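Local coordinates for AAA ATPase, central region (Enterococcus faecium, PDB 2R9G), which probably works, in its full-length form, as an MgsA-type AAA+ ATPase that couples ATP hydrolysis to work on other molecules, its C-terminal fragment forming a four-chain assembly, at residues G44-Y58 with A70-L84. Residues are numbered along the deposited sequence; the frame is centred on the assembly and turned at random.
Sequences GDLASICRRLMVIGY and ARTVNAVLAAEKLGL. With ACT (acetate ion), chain R.
Thr72 OG1, in the conformer described here (a second is deposited), meets one sound bond and two weak ones: it hydrogen-bonds Ala68 O one turn back in its own helix, more weakly Ala69 O, and across the contact it has a weak link, 3.2 Å, to a water that donates to Met54 O. With OG1 beside its backbone N (chi1 -49°), the same rotation puts CG2 anti to that nitrogen and turns this methyl to the other helix, where CG2 lies 3.5 Å from Leu53 O and also meets the Leu53 side chain at about a right angle. Helices 46-58 and 70-82 run antiparallel at 170°, their axes 8.9 Å apart at closest approach. In the middle Val76 sets both methyls against Cys50, CG2 lying 3.7 Å from Cys50 CB, while Cys50 SG reaches on to the methyl of Ala79. Met54 passes across Val76, its CG 3.9 Å from Val76 CG2, and its thioether bends at chi3 (-67°) so that CE comes to Val76 CG1. Tyr58 closes the Thr72 end: Val73 CG2 sits at the edge of its ring, 3.6 Å from Tyr58 OH. At the far end Leu46 straddles the turn after helix 70-82, with CD2 3.9 Å from Gly83 CA and CD1 against Leu84, whose side chain slides past it in the opposite direction. Arg51 points away from helix 70-82, and its NH2 gives a nearly straight 2.7 Å bond to O of an acetate, probably from the crystallisation liquor. Helix 88-100 packs on Leu53 and Ala75, and Val55 and Leu82 touch neighbouring subunits. With no direct hydrogen bond across, apolar fit, thiol, thioether and phenol included, probably sets the spacing of these MgsA-type C-terminal helices, while the water serves a buried carbonyl.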
loop_
_atom_site.group_PDB
_atom_site.type_symbol
_atom_site.label_atom_id
_atom_site.label_comp_id
_atom_site.label_asym_id
_atom_site.label_seq_id
_atom_site.Cartn_x
_atom_site.Cartn_y
_atom_site.Cartn_z
ATOM N N GLY C 44 22.402 -15.648 5.148
ATOM C CA GLY C 44 22.706 -14.402 4.432
ATOM C C GLY C 44 22.134 -14.205 3.041
ATOM O O GLY C 44 22.370 -13.167 2.421
ATOM N N ASP C 45 21.378 -15.178 2.538
ATOM C CA ASP C 45 20.740 -15.031 1.229
ATOM C C ASP C 45 19.434 -14.244 1.372
ATOM O O ASP C 45 18.345 -14.820 1.461
ATOM C CB ASP C 45 20.519 -16.397 0.562
ATOM C CG ASP C 45 20.196 -16.293 -0.926
ATOM O OD1 ASP C 45 20.125 -15.176 -1.483
ATOM O OD2 ASP C 45 20.016 -17.357 -1.556
ATOM N N LEU C 46 19.571 -12.920 1.390
ATOM C CA LEU C 46 18.447 -11.998 1.562
ATOM C C LEU C 46 17.449 -12.069 0.404
ATOM O O LEU C 46 16.231 -12.058 0.627
ATOM C CB LEU C 46 18.958 -10.562 1.740
ATOM C CG LEU C 46 17.887 -9.516 2.058
ATOM C CD1 LEU C 46 17.249 -9.835 3.390
ATOM C CD2 LEU C 46 18.467 -8.095 2.019
ATOM N N ALA C 47 17.969 -12.153 -0.825
ATOM C CA ALA C 47 17.121 -12.264 -2.016
ATOM C C ALA C 47 16.180 -13.471 -1.949
ATOM O O ALA C 47 15.030 -13.370 -2.377
ATOM C CB ALA C 47 17.959 -12.292 -3.285
ATOM N N SER C 48 16.659 -14.586 -1.392
ATOM C CA SER C 48 15.831 -15.780 -1.245
ATOM C C SER C 48 14.783 -15.634 -0.145
ATOM O O SER C 48 13.637 -16.055 -0.324
ATOM C CB SER C 48 16.685 -17.021 -0.992
ATOM O OG SER C 48 15.865 -18.103 -0.597
ATOM N N ILE C 49 15.173 -15.044 0.988
ATOM C CA ILE C 49 14.222 -14.767 2.076
ATOM C C ILE C 49 13.051 -13.924 1.549
ATOM O O ILE C 49 11.884 -14.239 1.797
ATOM C CB ILE C 49 14.877 -14.022 3.281
ATOM C CG1 ILE C 49 16.042 -14.823 3.871
ATOM C CG2 ILE C 49 13.832 -13.756 4.369
ATOM C CD1 ILE C 49 16.966 -14.023 4.811
ATOM N N CYS C 50 13.388 -12.871 0.805
ATOM C CA CYS C 50 12.422 -11.933 0.272
ATOM C C CYS C 50 11.450 -12.609 -0.681
ATOM O O CYS C 50 10.240 -12.367 -0.607
ATOM C CB CYS C 50 13.140 -10.780 -0.425
ATOM S SG CYS C 50 13.930 -9.632 0.701
ATOM N N ARG C 51 11.987 -13.467 -1.552
ATOM C CA ARG C 51 11.188 -14.205 -2.524
ATOM C C ARG C 51 10.227 -15.143 -1.832
ATOM O O ARG C 51 9.028 -15.131 -2.131
ATOM C CB ARG C 51 12.075 -14.985 -3.491
ATOM C CG ARG C 51 12.484 -14.199 -4.718
ATOM C CD ARG C 51 13.051 -15.107 -5.804
ATOM N NE ARG C 51 14.233 -15.839 -5.351
ATOM C CZ ARG C 51 15.475 -15.358 -5.373
ATOM N NH1 ARG C 51 15.720 -14.133 -5.829
ATOM N NH2 ARG C 51 16.479 -16.106 -4.938
ATOM N N ARG C 52 10.749 -15.930 -0.890
ATOM C CA ARG C 52 9.921 -16.842 -0.122
ATOM C C ARG C 52 8.846 -16.144 0.699
ATOM O O ARG C 52 7.714 -16.619 0.769
ATOM C CB ARG C 52 10.782 -17.748 0.750
ATOM C CG ARG C 52 10.878 -19.162 0.216
ATOM C CD ARG C 52 11.969 -19.353 -0.840
ATOM N NE ARG C 52 11.682 -18.738 -2.134
ATOM C CZ ARG C 52 10.812 -19.191 -3.037
ATOM N NH1 ARG C 52 10.093 -20.283 -2.817
ATOM N NH2 ARG C 52 10.666 -18.539 -4.181
ATOM N N LEU C 53 9.190 -15.001 1.295
ATOM C CA LEU C 53 8.210 -14.226 2.066
ATOM C C LEU C 53 7.022 -13.734 1.230
ATOM O O LEU C 53 5.891 -13.793 1.695
ATOM C CB LEU C 53 8.872 -13.060 2.806
ATOM C CG LEU C 53 8.284 -12.721 4.180
ATOM C CD1 LEU C 53 7.730 -13.954 4.878
ATOM C CD2 LEU C 53 9.350 -12.108 5.035
ATOM N N MET C 54 7.280 -13.267 0.004
ATOM C CA MET C 54 6.199 -12.864 -0.910
ATOM C C MET C 54 5.311 -14.042 -1.332
ATOM O O MET C 54 4.099 -13.884 -1.425
ATOM C CB MET C 54 6.734 -12.117 -2.148
ATOM C CG MET C 54 7.273 -10.711 -1.852
ATOM S SD MET C 54 7.920 -9.797 -3.263
ATOM C CE MET C 54 9.376 -10.730 -3.702
ATOM N N VAL C 55 5.917 -15.211 -1.566
ATOM C CA VAL C 55 5.172 -16.440 -1.870
ATOM C C VAL C 55 4.242 -16.811 -0.716
ATOM O O VAL C 55 3.058 -17.060 -0.941
ATOM C CB VAL C 55 6.099 -17.650 -2.205
ATOM C CG1 VAL C 55 5.301 -18.969 -2.264
ATOM C CG2 VAL C 55 6.802 -17.428 -3.519
ATOM N N ILE C 56 4.778 -16.813 0.504
ATOM C CA ILE C 56 4.015 -17.206 1.700
ATOM C C ILE C 56 2.788 -16.309 1.901
ATOM O O ILE C 56 1.673 -16.811 2.024
ATOM C CB ILE C 56 4.895 -17.225 2.983
ATOM C CG1 ILE C 56 5.990 -18.292 2.881
ATOM C CG2 ILE C 56 4.045 -17.509 4.203
ATOM C CD1 ILE C 56 7.195 -18.012 3.771
ATOM N N GLY C 57 3.001 -14.992 1.879
ATOM C CA GLY C 57 1.933 -14.021 2.089
ATOM C C GLY C 57 0.799 -14.173 1.099
ATOM O O GLY C 57 -0.372 -14.097 1.462
ATOM N N TYR C 58 1.150 -14.418 -0.155
ATOM C CA TYR C 58 0.157 -14.576 -1.198
ATOM C C TYR C 58 -0.420 -15.986 -1.319
ATOM O O TYR C 58 -1.538 -16.152 -1.799
ATOM C CB TYR C 58 0.713 -14.135 -2.540
ATOM C CG TYR C 58 0.822 -12.634 -2.725
ATOM C CD1 TYR C 58 -0.314 -11.839 -2.877
ATOM C CD2 TYR C 58 2.066 -12.015 -2.801
ATOM C CE1 TYR C 58 -0.203 -10.460 -3.077
ATOM C CE2 TYR C 58 2.186 -10.644 -2.988
ATOM C CZ TYR C 58 1.054 -9.875 -3.121
ATOM O OH TYR C 58 1.189 -8.523 -3.324
ATOM N N ALA C 70 -0.048 -7.650 0.568
ATOM C CA ALA C 70 0.511 -6.536 -0.196
ATOM C C ALA C 70 1.684 -5.872 0.527
ATOM O O ALA C 70 2.639 -5.440 -0.120
ATOM C CB ALA C 70 -0.561 -5.511 -0.513
ATOM N N ARG C 71 1.606 -5.809 1.862
ATOM C CA ARG C 71 2.647 -5.179 2.695
ATOM C C ARG C 71 3.997 -5.907 2.713
ATOM O O ARG C 71 5.000 -5.329 3.143
ATOM C CB ARG C 71 2.150 -4.979 4.131
ATOM C CG ARG C 71 1.207 -3.800 4.292
ATOM C CD ARG C 71 1.072 -3.366 5.743
ATOM N NE ARG C 71 0.506 -4.407 6.601
ATOM C CZ ARG C 71 -0.795 -4.591 6.795
ATOM N NH1 ARG C 71 -1.676 -3.819 6.179
ATOM N NH2 ARG C 71 -1.218 -5.554 7.602
ATOM N N THR C 72 4.007 -7.169 2.276
ATOM C CA THR C 72 5.220 -7.966 2.181
ATOM C C THR C 72 6.109 -7.409 1.068
ATOM O O THR C 72 7.330 -7.425 1.167
ATOM C CB THR C 72 4.881 -9.449 1.909
ATOM O OG1 THR C 72 3.876 -9.890 2.834
ATOM C CG2 THR C 72 6.109 -10.335 2.045
ATOM N N VAL C 73 5.472 -6.918 0.012
ATOM C CA VAL C 73 6.179 -6.311 -1.104
ATOM C C VAL C 73 6.841 -4.999 -0.654
ATOM O O VAL C 73 7.995 -4.756 -0.980
ATOM C CB VAL C 73 5.237 -6.110 -2.305
ATOM C CG1 VAL C 73 5.981 -5.513 -3.494
ATOM C CG2 VAL C 73 4.587 -7.448 -2.681
ATOM N N ASN C 74 6.128 -4.190 0.131
ATOM C CA ASN C 74 6.720 -2.989 0.731
ATOM C C ASN C 74 7.966 -3.340 1.539
ATOM O O ASN C 74 9.033 -2.764 1.318
ATOM C CB ASN C 74 5.704 -2.231 1.612
ATOM C CG ASN C 74 4.532 -1.678 0.818
ATOM O OD1 ASN C 74 3.722 -2.432 0.272
ATOM N ND2 ASN C 74 4.428 -0.352 0.762
ATOM N N ALA C 75 7.826 -4.325 2.433
ATOM C CA ALA C 75 8.914 -4.789 3.299
ATOM C C ALA C 75 10.126 -5.297 2.520
ATOM O O ALA C 75 11.253 -5.038 2.912
ATOM C CB ALA C 75 8.415 -5.856 4.253
ATOM N N VAL C 76 9.873 -5.993 1.413
ATOM C CA VAL C 76 10.913 -6.526 0.536
ATOM C C VAL C 76 11.679 -5.404 -0.160
ATOM O O VAL C 76 12.907 -5.463 -0.265
ATOM C CB VAL C 76 10.319 -7.552 -0.475
ATOM C CG1 VAL C 76 11.253 -7.796 -1.687
ATOM C CG2 VAL C 76 10.009 -8.862 0.246
ATOM N N LEU C 77 10.957 -4.370 -0.597
ATOM C CA LEU C 77 11.584 -3.206 -1.223
ATOM C C LEU C 77 12.430 -2.455 -0.213
ATOM O O LEU C 77 13.487 -1.929 -0.558
ATOM C CB LEU C 77 10.552 -2.268 -1.860
ATOM C CG LEU C 77 9.760 -2.760 -3.078
ATOM C CD1 LEU C 77 8.699 -1.747 -3.465
ATOM C CD2 LEU C 77 10.663 -3.075 -4.264
ATOM N N ALA C 78 11.965 -2.429 1.034
ATOM C CA ALA C 78 12.734 -1.876 2.149
ATOM C C ALA C 78 14.021 -2.689 2.392
ATOM O O ALA C 78 15.088 -2.116 2.557
ATOM C CB ALA C 78 11.867 -1.820 3.424
ATOM N N ALA C 79 13.901 -4.020 2.381
ATOM C CA ALA C 79 15.026 -4.959 2.551
ATOM C C ALA C 79 16.127 -4.850 1.490
ATOM O O ALA C 79 17.313 -4.843 1.831
ATOM C CB ALA C 79 14.503 -6.401 2.622
ATOM N N GLU C 80 15.730 -4.773 0.219
ATOM C CA GLU C 80 16.661 -4.534 -0.902
ATOM C C GLU C 80 17.428 -3.220 -0.759
ATOM O O GLU C 80 18.630 -3.157 -1.038
ATOM C CB GLU C 80 15.902 -4.494 -2.234
ATOM C CG GLU C 80 15.307 -5.804 -2.671
ATOM C CD GLU C 80 14.228 -5.628 -3.728
ATOM O OE1 GLU C 80 14.077 -4.507 -4.266
ATOM O OE2 GLU C 80 13.526 -6.619 -4.020
ATOM N N LYS C 81 16.728 -2.170 -0.337
ATOM C CA LYS C 81 17.350 -0.855 -0.154
ATOM C C LYS C 81 18.297 -0.824 1.041
ATOM O O LYS C 81 19.309 -0.129 1.002
ATOM C CB LYS C 81 16.295 0.242 -0.022
ATOM C CG LYS C 81 15.573 0.551 -1.324
ATOM C CD LYS C 81 14.297 1.364 -1.085
ATOM C CE LYS C 81 13.450 1.432 -2.347
ATOM N NZ LYS C 81 14.167 2.086 -3.476
ATOM N N LEU C 82 17.978 -1.599 2.081
ATOM C CA LEU C 82 18.737 -1.590 3.331
ATOM C C LEU C 82 19.894 -2.579 3.347
ATOM O O LEU C 82 20.982 -2.260 3.833
ATOM C CB LEU C 82 17.821 -1.880 4.537
ATOM C CG LEU C 82 16.763 -0.830 4.894
ATOM C CD1 LEU C 82 15.784 -1.363 5.956
ATOM C CD2 LEU C 82 17.377 0.486 5.310
ATOM N N GLY C 83 19.635 -3.789 2.842
ATOM C CA GLY C 83 20.534 -4.922 2.998
ATOM C C GLY C 83 20.560 -5.393 4.444
ATOM O O GLY C 83 20.051 -4.720 5.342
ATOM N N LEU C 84 21.134 -6.566 4.671
ATOM C CA LEU C 84 21.400 -7.038 6.022
ATOM C C LEU C 84 22.567 -6.233 6.600
ATOM O O LEU C 84 23.471 -5.847 5.848
ATOM C CB LEU C 84 21.723 -8.535 5.997
ATOM C CG LEU C 84 20.538 -9.422 5.627
ATOM C CD1 LEU C 84 21.033 -10.813 5.326
ATOM C CD2 LEU C 84 19.477 -9.426 6.741
HETATM C C ACT R . 14.943 -19.053 -3.538
HETATM O O ACT R . 15.699 -18.614 -4.432
HETATM O OXT ACT R . 13.947 -18.349 -3.301
HETATM C CH3 ACT R . 15.203 -20.331 -2.795
HETATM O O HOH W 1 2.824 -11.481 0.236
#